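Local coordinates for frutapin (Artocarpus altilis, PDB 5M6O), which binds mannose as a jacalin-related lectin and probably recognises mannose-containing glycans, at residues Glu36-Phe41 against Asp139-Ile144. Residues are numbered along the deposited sequence; the frame is centred on the assembly and turned at random.
With MAN (alpha-D-mannopyranose), chain E.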
loop_
_atom_site.group_PDB
_atom_site.type_symbol
_atom_site.label_atom_id
_atom_site.label_comp_id
_atom_site.label_asym_id
_atom_site.label_seq_id
_atom_site.Cartn_x
_atom_site.Cartn_y
_atom_site.Cartn_z
ATOM N N GLU A 36 14.650 -27.577 21.420
ATOM C CA GLU A 36 14.383 -28.396 20.231
ATOM C C GLU A 36 13.446 -27.704 19.262
ATOM O O GLU A 36 13.412 -28.057 18.109
ATOM C CB GLU A 36 13.714 -29.720 20.528
ATOM C CG GLU A 36 14.501 -30.627 21.458
ATOM C CD GLU A 36 14.169 -30.355 22.937
ATOM O OE1 GLU A 36 13.611 -29.256 23.261
ATOM O OE2 GLU A 36 14.480 -31.233 23.788
ATOM N N ALA A 37 12.620 -26.805 19.766
ATOM C CA ALA A 37 11.722 -26.073 18.905
ATOM C C ALA A 37 11.634 -24.643 19.434
ATOM O O ALA A 37 12.337 -24.293 20.366
ATOM C CB ALA A 37 10.374 -26.709 18.868
ATOM N N ILE A 38 10.802 -23.824 18.783
ATOM C CA ILE A 38 10.597 -22.445 19.322
ATOM C C ILE A 38 9.429 -22.548 20.292
ATOM O O ILE A 38 8.413 -23.155 19.995
ATOM C CB ILE A 38 10.286 -21.519 18.162
ATOM C CG1 ILE A 38 11.325 -21.419 17.097
ATOM C CG2 ILE A 38 10.074 -20.097 18.675
ATOM C CD1 ILE A 38 12.672 -20.939 17.612
ATOM N N GLY A 39 9.573 -21.928 21.462
ATOM C CA GLY A 39 8.593 -21.881 22.457
ATOM C C GLY A 39 7.840 -20.566 22.510
ATOM O O GLY A 39 6.834 -20.351 21.787
ATOM N N SER A 40 8.430 -19.647 23.259
ATOM C CA SER A 40 7.934 -18.350 23.459
ATOM C C SER A 40 8.178 -17.484 22.192
ATOM O O SER A 40 9.179 -17.561 21.568
ATOM C CB SER A 40 8.628 -17.744 24.672
ATOM O OG SER A 40 7.943 -18.071 25.864
ATOM N N PHE A 41 7.302 -16.547 21.915
ATOM C CA PHE A 41 7.582 -15.583 20.844
ATOM C C PHE A 41 6.847 -14.271 21.177
ATOM O O PHE A 41 5.667 -14.323 21.393
ATOM C CB PHE A 41 7.093 -16.094 19.501
ATOM C CG PHE A 41 7.460 -15.212 18.386
ATOM C CD1 PHE A 41 8.734 -15.280 17.845
ATOM C CD2 PHE A 41 6.586 -14.209 17.891
ATOM C CE1 PHE A 41 9.117 -14.457 16.767
ATOM C CE2 PHE A 41 6.975 -13.441 16.862
ATOM C CZ PHE A 41 8.219 -13.515 16.320
ATOM N N ASP A 139 1.707 -25.182 23.659
ATOM C CA ASP A 139 2.991 -25.284 24.389
ATOM C C ASP A 139 4.163 -24.734 23.648
ATOM O O ASP A 139 5.190 -24.395 24.268
ATOM C CB ASP A 139 3.301 -26.741 24.837
ATOM C CG ASP A 139 2.198 -27.335 25.749
ATOM O OD1 ASP A 139 1.626 -26.601 26.604
ATOM O OD2 ASP A 139 1.910 -28.549 25.615
ATOM N N LEU A 140 4.076 -24.670 22.316
ATOM C CA LEU A 140 5.168 -24.252 21.430
ATOM C C LEU A 140 4.618 -23.323 20.354
ATOM O O LEU A 140 3.382 -23.177 20.262
ATOM C CB LEU A 140 5.704 -25.483 20.611
ATOM C CG LEU A 140 6.407 -26.618 21.397
ATOM C CD1 LEU A 140 6.783 -27.715 20.444
ATOM C CD2 LEU A 140 7.639 -26.055 22.064
ATOM N N LEU A 141 5.510 -22.663 19.600
ATOM C CA LEU A 141 5.072 -21.912 18.431
ATOM C C LEU A 141 4.722 -22.906 17.337
ATOM O O LEU A 141 5.658 -23.467 16.686
ATOM C CB LEU A 141 6.221 -21.058 17.965
ATOM C CG LEU A 141 5.984 -20.090 16.812
ATOM C CD1 LEU A 141 4.904 -19.168 17.231
ATOM C CD2 LEU A 141 7.255 -19.328 16.458
ATOM N N ASP A 142 3.425 -23.200 17.130
ATOM C CA ASP A 142 2.958 -24.032 16.075
ATOM C C ASP A 142 3.099 -23.406 14.686
ATOM O O ASP A 142 3.347 -24.108 13.693
ATOM C CB ASP A 142 1.484 -24.373 16.294
ATOM C CG ASP A 142 1.275 -25.312 17.389
ATOM O OD1 ASP A 142 1.126 -24.902 18.536
ATOM O OD2 ASP A 142 1.204 -26.535 17.114
ATOM N N ALA A 143 2.854 -22.088 14.572
ATOM C CA ALA A 143 2.942 -21.422 13.260
ATOM C C ALA A 143 3.394 -19.997 13.389
ATOM O O ALA A 143 3.138 -19.419 14.468
ATOM C CB ALA A 143 1.643 -21.507 12.428
ATOM N N ILE A 144 3.883 -19.441 12.258
ATOM C CA ILE A 144 4.172 -18.000 12.230
ATOM C C ILE A 144 3.977 -17.481 10.785
ATOM O O ILE A 144 4.154 -18.171 9.798
ATOM C CB ILE A 144 5.616 -17.711 12.762
ATOM C CG1 ILE A 144 5.908 -16.245 13.092
ATOM C CG2 ILE A 144 6.688 -18.223 11.808
ATOM C CD1 ILE A 144 7.359 -15.880 12.956
HETATM C C1 MAN E . -0.431 -28.366 22.730
HETATM C C2 MAN E . -1.646 -28.064 21.898
HETATM C C3 MAN E . -1.398 -28.533 20.465
HETATM C C4 MAN E . -0.061 -27.965 19.940
HETATM C C5 MAN E . 1.133 -28.263 20.925
HETATM C C6 MAN E . 2.376 -27.499 20.472
HETATM O O1 MAN E . -0.271 -29.793 22.681
HETATM O O2 MAN E . -1.890 -26.652 22.215
HETATM O O3 MAN E . -2.516 -28.223 19.675
HETATM O O4 MAN E . 0.248 -28.351 18.602
HETATM O O5 MAN E . 0.824 -27.791 22.261
HETATM O O6 MAN E . 2.171 -26.059 20.587
#
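I38 and L141 meet through their first torsions: CG2 of I38 stands opposite its own backbone N (CG1 at chi1 -60°), and CG of L141 likewise extends opposite its N (chi1 -175°). With the backbones placed as they are, the two side chains lie side by side and point the same way, I38 CG2 being 3.7 Å from L141 CD2. Next to this pair runs the one hydrogen bond across the two segments, L141 N to I38 O at 3.0 Å; it is nearly straight at hydrogen, although the donor sits 35° from the carbonyl plane. L140 CB and CD2 lie against I38 O, each 3.6 Å away, and its other branch, CD1, meets A37 CB at 4.0 Å.

Segment 139-144 also illustrates how one stretch of a lectin can serve both core and sugar site. Just before the strand, L140 N donates to mannose O6 (2.9 Å) and D139 N to the ring oxygen O5 (3.1 Å); within it, the carboxylate of D142 spans two hydroxyls, OD1 taking O6 and OD2 taking O4. G16 N adds a further bond to the sugar.

In the jacalin-like beta-prism, strands 38-47 and 141-149 belong to different sheets, and strand 95-104 of the third sheet lies next to both, its V97 forming backbone hydrogen bonds with I38 and with L141.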